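Local coordinates for protein arylsulfatase (Pseudoalteromonas sp. MB47, PDB 7AJ0) that probably cleaves sulfate groups from fucoidan as a calcium-binding exo-acting sulfatase, and assembles into an unusual hexamer, at residues G49-V54 with S146-K151; Q254-D257 with P261-L264; G119-I124 with S425-T430. One frame throughout, in Å; residues are numbered along the deposited sequence.

Contact 1: G49-V54 with S146-K151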
loop_
_atom_site.group_PDB
_atom_site.type_symbol
_atom_site.label_atom_id
_atom_site.label_comp_id
_atom_site.label_asym_id
_atom_site.label_seq_id
_atom_site.Cartn_x
_atom_site.Cartn_y
_atom_site.Cartn_z
ATOM N N GLY A 49 58.260 -2.642 24.249
ATOM C CA GLY A 49 59.436 -2.725 23.415
ATOM C C GLY A 49 59.192 -2.754 21.925
ATOM O O GLY A 49 60.151 -2.933 21.166
ATOM N N ARG A 50 57.951 -2.591 21.478
ATOM C CA ARG A 50 57.663 -2.547 20.049
ATOM C C ARG A 50 56.243 -2.039 19.844
ATOM O O ARG A 50 55.458 -1.924 20.790
ATOM C CB ARG A 50 57.858 -3.918 19.391
ATOM C CG ARG A 50 56.938 -5.026 19.896
ATOM C CD ARG A 50 57.162 -6.296 19.082
ATOM N NE ARG A 50 56.236 -7.374 19.414
ATOM C CZ ARG A 50 56.526 -8.403 20.208
ATOM N NH1 ARG A 50 57.724 -8.509 20.775
ATOM N NH2 ARG A 50 55.610 -9.333 20.435
ATOM N N LYS A 51 55.924 -1.733 18.584
ATOM C CA LYS A 51 54.620 -1.187 18.246
ATOM C C LYS A 51 53.519 -2.196 18.563
ATOM O O LYS A 51 53.766 -3.402 18.633
ATOM C CB LYS A 51 54.575 -0.807 16.769
ATOM C CG LYS A 51 55.443 0.388 16.408
ATOM C CD LYS A 51 55.529 0.566 14.899
ATOM C CE LYS A 51 56.421 1.738 14.520
ATOM N NZ LYS A 51 56.704 1.765 13.056
ATOM N N PRO A 52 52.291 -1.721 18.758
ATOM C CA PRO A 52 51.205 -2.625 19.145
ATOM C C PRO A 52 50.687 -3.463 17.989
ATOM O O PRO A 52 50.788 -3.092 16.817
ATOM C CB PRO A 52 50.115 -1.669 19.653
ATOM C CG PRO A 52 50.364 -0.401 18.909
ATOM C CD PRO A 52 51.861 -0.308 18.743
ATOM N N ASN A 53 50.132 -4.619 18.347
ATOM C CA ASN A 53 49.415 -5.449 17.398
ATOM C C ASN A 53 47.989 -4.929 17.234
ATOM O O ASN A 53 47.438 -4.262 18.115
ATOM C CB ASN A 53 49.360 -6.905 17.862
ATOM C CG ASN A 53 50.678 -7.396 18.418
ATOM O OD1 ASN A 53 51.713 -7.329 17.757
ATOM N ND2 ASN A 53 50.644 -7.901 19.646
ATOM N N VAL A 54 47.390 -5.247 16.093
ATOM C CA VAL A 54 45.982 -4.970 15.848
ATOM C C VAL A 54 45.328 -6.263 15.384
ATOM O O VAL A 54 45.855 -6.948 14.502
ATOM C CB VAL A 54 45.775 -3.857 14.805
ATOM C CG1 VAL A 54 44.287 -3.631 14.574
ATOM C CG2 VAL A 54 46.451 -2.571 15.252
ATOM N N SER A 146 53.597 -3.604 6.704
ATOM C CA SER A 146 54.684 -4.528 6.401
ATOM C C SER A 146 55.998 -3.788 6.192
ATOM O O SER A 146 57.072 -4.322 6.494
ATOM C CB SER A 146 54.351 -5.352 5.157
ATOM O OG SER A 146 53.496 -6.433 5.476
ATOM N N LYS A 147 55.934 -2.559 5.678
ATOM C CA LYS A 147 57.140 -1.791 5.398
ATOM C C LYS A 147 57.847 -1.339 6.668
ATOM O O LYS A 147 59.044 -1.037 6.614
ATOM C CB LYS A 147 56.784 -0.581 4.531
ATOM C CG LYS A 147 57.974 0.155 3.936
ATOM C CD LYS A 147 58.765 -0.737 2.991
ATOM C CE LYS A 147 59.914 0.020 2.349
ATOM N NZ LYS A 147 60.797 -0.888 1.568
ATOM N N VAL A 148 57.150 -1.298 7.806
ATOM C CA VAL A 148 57.756 -0.839 9.051
ATOM C C VAL A 148 57.820 -1.971 10.071
ATOM O O VAL A 148 57.811 -1.729 11.283
ATOM C CB VAL A 148 56.994 0.369 9.635
ATOM C CG1 VAL A 148 56.929 1.496 8.617
ATOM C CG2 VAL A 148 55.598 -0.041 10.084
ATOM N N GLY A 149 57.881 -3.209 9.591
ATOM C CA GLY A 149 58.194 -4.337 10.440
ATOM C C GLY A 149 57.027 -5.179 10.904
ATOM O O GLY A 149 57.244 -6.144 11.648
ATOM N N TYR A 150 55.804 -4.853 10.502
ATOM C CA TYR A 150 54.659 -5.682 10.845
ATOM C C TYR A 150 54.621 -6.930 9.971
ATOM O O TYR A 150 54.980 -6.892 8.791
ATOM C CB TYR A 150 53.350 -4.906 10.666
ATOM C CG TYR A 150 52.993 -3.982 11.806
ATOM C CD1 TYR A 150 53.613 -2.750 11.949
ATOM C CD2 TYR A 150 52.021 -4.338 12.732
ATOM C CE1 TYR A 150 53.285 -1.902 12.988
ATOM C CE2 TYR A 150 51.686 -3.497 13.771
ATOM C CZ TYR A 150 52.320 -2.280 13.895
ATOM O OH TYR A 150 51.987 -1.441 14.931
ATOM N N LYS A 151 54.189 -8.042 10.559
ATOM C CA LYS A 151 53.739 -9.201 9.795
ATOM C C LYS A 151 52.230 -9.053 9.602
ATOM O O LYS A 151 51.476 -9.016 10.582
ATOM C CB LYS A 151 54.080 -10.507 10.503
ATOM C CG LYS A 151 55.577 -10.800 10.585
ATOM C CD LYS A 151 56.201 -11.074 9.212
ATOM C CE LYS A 151 55.802 -12.440 8.658
ATOM N NZ LYS A 151 56.369 -12.681 7.297
#

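Contact 2: Q254-D257 with P261-L264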
loop_
_atom_site.group_PDB
_atom_site.type_symbol
_atom_site.label_atom_id
_atom_site.label_comp_id
_atom_site.label_asym_id
_atom_site.label_seq_id
_atom_site.Cartn_x
_atom_site.Cartn_y
_atom_site.Cartn_z
ATOM N N GLN A 254 53.277 -17.461 15.286
ATOM C CA GLN A 254 54.514 -17.275 14.536
ATOM C C GLN A 254 55.031 -15.847 14.658
ATOM O O GLN A 254 56.243 -15.628 14.754
ATOM C CB GLN A 254 54.287 -17.647 13.072
ATOM C CG GLN A 254 55.531 -17.597 12.211
ATOM C CD GLN A 254 55.281 -18.105 10.803
ATOM O OE1 GLN A 254 54.172 -18.525 10.471
ATOM N NE2 GLN A 254 56.314 -18.071 9.969
ATOM N N ALA A 255 54.130 -14.862 14.665
ATOM C CA ALA A 255 54.565 -13.472 14.773
ATOM C C ALA A 255 55.053 -13.152 16.181
ATOM O O ALA A 255 56.041 -12.427 16.353
ATOM C CB ALA A 255 53.427 -12.532 14.377
ATOM N N VAL A 256 54.376 -13.676 17.202
ATOM C CA VAL A 256 54.786 -13.394 18.573
ATOM C C VAL A 256 56.110 -14.082 18.885
ATOM O O VAL A 256 56.946 -13.549 19.621
ATOM C CB VAL A 256 53.685 -13.807 19.564
ATOM C CG1 VAL A 256 54.171 -13.638 20.996
ATOM C CG2 VAL A 256 52.417 -12.996 19.321
ATOM N N ASP A 257 56.321 -15.281 18.329
ATOM C CA ASP A 257 57.572 -15.995 18.571
ATOM C C ASP A 257 58.746 -15.328 17.865
ATOM O O ASP A 257 59.889 -15.438 18.326
ATOM C CB ASP A 257 57.441 -17.454 18.127
ATOM C CG ASP A 257 56.509 -18.257 19.020
ATOM O OD1 ASP A 257 56.080 -17.729 20.068
ATOM O OD2 ASP A 257 56.203 -19.419 18.673
ATOM N N PRO A 261 55.556 -7.157 15.541
ATOM C CA PRO A 261 54.137 -6.797 15.634
ATOM C C PRO A 261 53.354 -7.437 14.499
ATOM O O PRO A 261 53.842 -7.556 13.372
ATOM C CB PRO A 261 54.138 -5.267 15.523
ATOM C CG PRO A 261 55.568 -4.845 15.712
ATOM C CD PRO A 261 56.403 -5.990 15.232
ATOM N N PHE A 262 52.132 -7.858 14.804
ATOM C CA PHE A 262 51.263 -8.454 13.804
ATOM C C PHE A 262 50.053 -7.561 13.568
ATOM O O PHE A 262 49.564 -6.887 14.479
ATOM C CB PHE A 262 50.814 -9.871 14.213
ATOM C CG PHE A 262 49.806 -9.909 15.331
ATOM C CD1 PHE A 262 48.461 -9.669 15.086
ATOM C CD2 PHE A 262 50.199 -10.220 16.622
ATOM C CE1 PHE A 262 47.536 -9.708 16.108
ATOM C CE2 PHE A 262 49.275 -10.268 17.650
ATOM C CZ PHE A 262 47.942 -10.012 17.392
ATOM N N TYR A 263 49.594 -7.543 12.320
ATOM C CA TYR A 263 48.332 -6.923 11.941
ATOM C C TYR A 263 47.509 -8.000 11.246
ATOM O O TYR A 263 47.849 -8.423 10.135
ATOM C CB TYR A 263 48.539 -5.716 11.032
ATOM C CG TYR A 263 47.253 -4.971 10.752
ATOM C CD1 TYR A 263 46.348 -5.442 9.812
ATOM C CD2 TYR A 263 46.939 -3.807 11.437
ATOM C CE1 TYR A 263 45.169 -4.774 9.559
ATOM C CE2 TYR A 263 45.761 -3.128 11.190
ATOM C CZ TYR A 263 44.880 -3.617 10.249
ATOM O OH TYR A 263 43.704 -2.951 9.992
ATOM N N LEU A 264 46.438 -8.443 11.897
ATOM C CA LEU A 264 45.623 -9.546 11.408
ATOM C C LEU A 264 44.184 -9.084 11.250
ATOM O O LEU A 264 43.582 -8.579 12.203
ATOM C CB LEU A 264 45.690 -10.743 12.361
ATOM C CG LEU A 264 44.704 -11.871 12.054
ATOM C CD1 LEU A 264 44.936 -12.421 10.657
ATOM C CD2 LEU A 264 44.808 -12.981 13.087
#

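Contact 3: G119-I124 with S425-T430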
loop_
_atom_site.group_PDB
_atom_site.type_symbol
_atom_site.label_atom_id
_atom_site.label_comp_id
_atom_site.label_asym_id
_atom_site.label_seq_id
_atom_site.Cartn_x
_atom_site.Cartn_y
_atom_site.Cartn_z
ATOM N N GLY A 119 36.810 2.369 -7.326
ATOM C CA GLY A 119 36.209 1.472 -8.284
ATOM C C GLY A 119 35.838 0.120 -7.722
ATOM O O GLY A 119 35.297 -0.716 -8.460
ATOM N N LEU A 120 36.103 -0.118 -6.442
ATOM C CA LEU A 120 35.842 -1.405 -5.802
ATOM C C LEU A 120 34.422 -1.470 -5.247
ATOM O O LEU A 120 34.199 -1.747 -4.068
ATOM C CB LEU A 120 36.875 -1.648 -4.708
ATOM C CG LEU A 120 38.332 -1.633 -5.177
ATOM C CD1 LEU A 120 39.295 -1.644 -4.000
ATOM C CD2 LEU A 120 38.601 -2.813 -6.102
ATOM N N VAL A 121 33.441 -1.198 -6.115
ATOM C CA VAL A 121 32.040 -1.334 -5.738
ATOM C C VAL A 121 31.491 -2.718 -6.054
ATOM O O VAL A 121 30.413 -3.077 -5.556
ATOM C CB VAL A 121 31.164 -0.272 -6.437
ATOM C CG1 VAL A 121 31.608 1.130 -6.035
ATOM C CG2 VAL A 121 31.208 -0.437 -7.958
ATOM N N ARG A 122 32.193 -3.503 -6.866
ATOM C CA ARG A 122 31.806 -4.859 -7.219
ATOM C C ARG A 122 33.049 -5.733 -7.244
ATOM O O ARG A 122 34.145 -5.248 -7.554
ATOM C CB ARG A 122 31.119 -4.919 -8.592
ATOM C CG ARG A 122 29.746 -4.276 -8.633
ATOM C CD ARG A 122 29.216 -4.191 -10.056
ATOM N NE ARG A 122 27.871 -3.624 -10.096
ATOM C CZ ARG A 122 26.769 -4.294 -9.769
ATOM N NH1 ARG A 122 26.851 -5.556 -9.371
ATOM N NH2 ARG A 122 25.586 -3.698 -9.833
ATOM N N PRO A 123 32.916 -7.022 -6.929
ATOM C CA PRO A 123 34.079 -7.924 -7.028
ATOM C C PRO A 123 34.425 -8.183 -8.485
ATOM O O PRO A 123 33.576 -8.616 -9.270
ATOM C CB PRO A 123 33.607 -9.195 -6.312
ATOM C CG PRO A 123 32.122 -9.180 -6.458
ATOM C CD PRO A 123 31.709 -7.724 -6.445
ATOM N N ILE A 124 35.674 -7.912 -8.846
ATOM C CA ILE A 124 36.150 -8.153 -10.204
ATOM C C ILE A 124 36.559 -9.616 -10.313
ATOM O O ILE A 124 37.487 -10.067 -9.631
ATOM C CB ILE A 124 37.320 -7.224 -10.558
ATOM C CG1 ILE A 124 37.005 -5.786 -10.143
ATOM C CG2 ILE A 124 37.603 -7.297 -12.056
ATOM C CD1 ILE A 124 38.131 -4.803 -10.417
ATOM N N SER A 425 25.534 4.159 -2.395
ATOM C CA SER A 425 25.123 2.892 -2.998
ATOM C C SER A 425 25.921 2.782 -4.298
ATOM O O SER A 425 25.510 3.294 -5.342
ATOM C CB SER A 425 23.623 2.840 -3.240
ATOM O OG SER A 425 23.254 1.611 -3.841
ATOM N N ARG A 426 27.080 2.127 -4.221
ATOM C CA ARG A 426 28.009 2.061 -5.347
ATOM C C ARG A 426 28.322 3.468 -5.842
ATOM O O ARG A 426 28.961 4.244 -5.125
ATOM C CB ARG A 426 27.439 1.168 -6.448
ATOM C CG ARG A 426 27.206 -0.258 -5.963
ATOM C CD ARG A 426 27.374 -1.296 -7.058
ATOM N NE ARG A 426 27.598 -2.623 -6.486
ATOM C CZ ARG A 426 26.632 -3.441 -6.075
ATOM N NH1 ARG A 426 26.938 -4.628 -5.566
ATOM N NH2 ARG A 426 25.361 -3.076 -6.178
ATOM N N GLU A 427 27.885 3.815 -7.049
ATOM C CA GLU A 427 28.161 5.130 -7.614
ATOM C C GLU A 427 27.078 6.159 -7.304
ATOM O O GLU A 427 27.110 7.259 -7.866
ATOM C CB GLU A 427 28.345 5.024 -9.132
ATOM C CG GLU A 427 29.686 4.439 -9.560
ATOM C CD GLU A 427 29.574 3.033 -10.127
ATOM O OE1 GLU A 427 28.461 2.463 -10.131
ATOM O OE2 GLU A 427 30.610 2.498 -10.574
ATOM N N ASP A 428 26.134 5.839 -6.421
ATOM C CA ASP A 428 25.049 6.744 -6.060
ATOM C C ASP A 428 25.267 7.259 -4.643
ATOM O O ASP A 428 25.376 6.467 -3.701
ATOM C CB ASP A 428 23.693 6.043 -6.163
ATOM C CG ASP A 428 23.289 5.758 -7.592
ATOM O OD1 ASP A 428 23.264 6.703 -8.410
ATOM O OD2 ASP A 428 22.999 4.583 -7.900
ATOM N N PHE A 429 25.331 8.581 -4.499
ATOM C CA PHE A 429 25.350 9.211 -3.184
ATOM C C PHE A 429 23.915 9.360 -2.693
ATOM O O PHE A 429 23.105 10.040 -3.332
ATOM C CB PHE A 429 26.042 10.569 -3.249
ATOM C CG PHE A 429 26.008 11.325 -1.953
ATOM C CD1 PHE A 429 26.890 11.015 -0.933
ATOM C CD2 PHE A 429 25.096 12.345 -1.754
ATOM C CE1 PHE A 429 26.863 11.707 0.259
ATOM C CE2 PHE A 429 25.066 13.042 -0.563
ATOM C CZ PHE A 429 25.951 12.723 0.444
ATOM N N THR A 430 23.599 8.733 -1.561
ATOM C CA THR A 430 22.221 8.648 -1.102
ATOM C C THR A 430 21.949 9.389 0.196
ATOM O O THR A 430 20.856 9.936 0.356
ATOM C CB THR A 430 21.813 7.178 -0.917
ATOM O OG1 THR A 430 22.640 6.567 0.083
ATOM C CG2 THR A 430 21.963 6.411 -2.225
#

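Contact 1: G49-V54 with S146-K151
Two similar first torsions bring Lys51 and Tyr150 together. In each, CG lies opposite the residue's own carbonyl carbon (chi1 -69° in Lys51 and -81° in Tyr150); this aims the lysine, which extended torsions beyond CG keep straight, and swings the phenol in to meet it at about a right angle. The setting is the end of the alpha/beta core where strands 53-59 and 151-155 begin, in a sulfatase of the alkaline phosphatase clan. Residues 49-54 lead into strand 53-59, and residues 146-151 carry the Schellman motif that ends helix 141-146, with Gly149 as its positive-phi residue, before strand 151-155 begins.

Tyr150 does most of the work. Its hydroxyl donates to Pro52 O, with Tyr150 OH 2.8 Å from Pro52 O. The oxygen lies at the rim of the ring, near the ring's plane, and the donor in turn sits in the carbonyl plane at a C=O...O angle of 149°. The bond gives the hydroxyl of the buried Tyr150 a partner and limits how the ring can shift. Tyr150 OH also presses on Lys51 CB at 3.2 Å, while Lys51 CD passes obliquely by the ring, 3.8 Å from Tyr150 CE1. On the sheet side, Tyr150 also touches Tyr263 of strand 262-267.

Beyond CD the lysine leaves the ring and crosses Val148, the third residue of the type I turn from Ser146 to Gly149. The ammonium is held elsewhere, by a hydrogen bond to Gly388 O, so Val148 meets it through van der Waals contact alone. Lys51 is therefore greasy along its middle and polar at its end, spanning from Tyr150 to the turn. At its tip, Lys51 NZ rests 3.6 Å from Val148 CG2 and 3.7 Å from Val148 CB.

Contact 2: Q254-D257 with P261-L264
Ala255 on helix 240-258 and Phe262 on strand 262-267 meet methyl against methylene, with Ala255 CB 3.7 Å from Phe262 CB. This is the tight part of a helix-to-strand connection in the alpha/beta fold: the helix ends at residue 258, the chain turns, and the strand starts four residues later. Both CA-CB bonds point into the interface, and with only a small methyl on the helix side the two backbones come close, Ala255 CA lying 6.1 Å from Phe262 CA.

From there the packing slackens. Phe262 CG stands between its own backbone N and carbonyl carbon (chi1 73°), which carries the ring past the alanine toward the next residue of the helix. Val256 reaches it with one methyl, Val256 CG2 lying 4.5 Å from Phe262 CD2, an oblique and rather loose approach. The ring finds further cover on Phe251 one turn earlier in the same helix, and Val256 also touches Lys312 and Gln314.

The flanking helix residues Gln254 and Asp257 face solvent instead. Their polar ends have weak partners: Gln254 NE2 bonds weakly to Glu258 OE2, and Asp257 OD1 makes a long, weak ion pair with Lys312 NZ.

The strand's polar groups are looked after by its neighbours in the sheet; the backbone N of Phe262, for instance, donates to Asn53 OD1. Between helix and strand, then, the chemistry is purely apolar: the helix adds packing through shape and burial, while the strand makes its backbone hydrogen bonds to strands 53-59 and 151-155.

Contact 3: G119-I124 with S425-T430
Arg426 lies along Val121 and then against one face of the Arg122 guanidinium. Arg426 CB rests on Val121 CB at 4.0 Å, close to where Val121 CG1 touches Arg426 CA at 3.8 Å. CG stays against the same Val121 CB. A bend at chi2 (-149°) then keeps Arg426 CD beside the valine and brings it within 3.9 Å of Arg122 NE. Next comes the polar bond of the contact: Arg426 NE donates to Val121 O at 3.0 Å with an N-H...O angle of 157°, approaching from above the carbonyl plane and so not along a lone pair. Arg426 NE also sits 3.5 Å from Arg122 CG.

Arg426 CZ faces Arg122 CZ, where the two guanidiniums stack almost parallel, planes 7° apart and centres 3.8 Å apart. At the tip, Arg426 NH2 comes to 3.7 Å from Arg122 NH2, and it has a weak hydrogen bond to Thr463 O of a second subunit. Two like charges lie face to face here; the Val121 carbonyl and, more distantly, the carboxylate of Glu427 may ease the cost. Glu427 OE2 also lies near Val121 CG2.

Arg426 and Glu427 are the two central residues of a type II' turn, closed by backbone bonds in both directions between Ser425 and Asp428. With the Arg426 side chain about 11 Å from the bound calcium, the turn docks on the loop after helix 115-118. The arrangement is that of a tight two-residue beta hairpin, joining strands 420-425 and 428-434 of the four-stranded antiparallel sheet, as in the C-terminal subdomain of sulfatases.

How the contacts relate
Contacts 1 and 2 are neighbours, their centres 8 Å apart, and share the large mixed sheet: strand 262-267 runs parallel between 53-59 and 151-155. They meet directly, Lys151 N lying 2.9 Å from Pro261 O and Tyr150 CE2 packing on Pro261 CB at 3.5 Å. Along the chain contact 1 closes before contact 2 opens, contacts 1 and 3 cross, and contact 2 is nested within the loop closed by contact 3. Contact 3 lies 32 to 33 Å from the others between centres, across the chain's centre from contact 2. The first two lie where the strands start, while the third ties the small antiparallel sheet to the metal end and touches a second subunit.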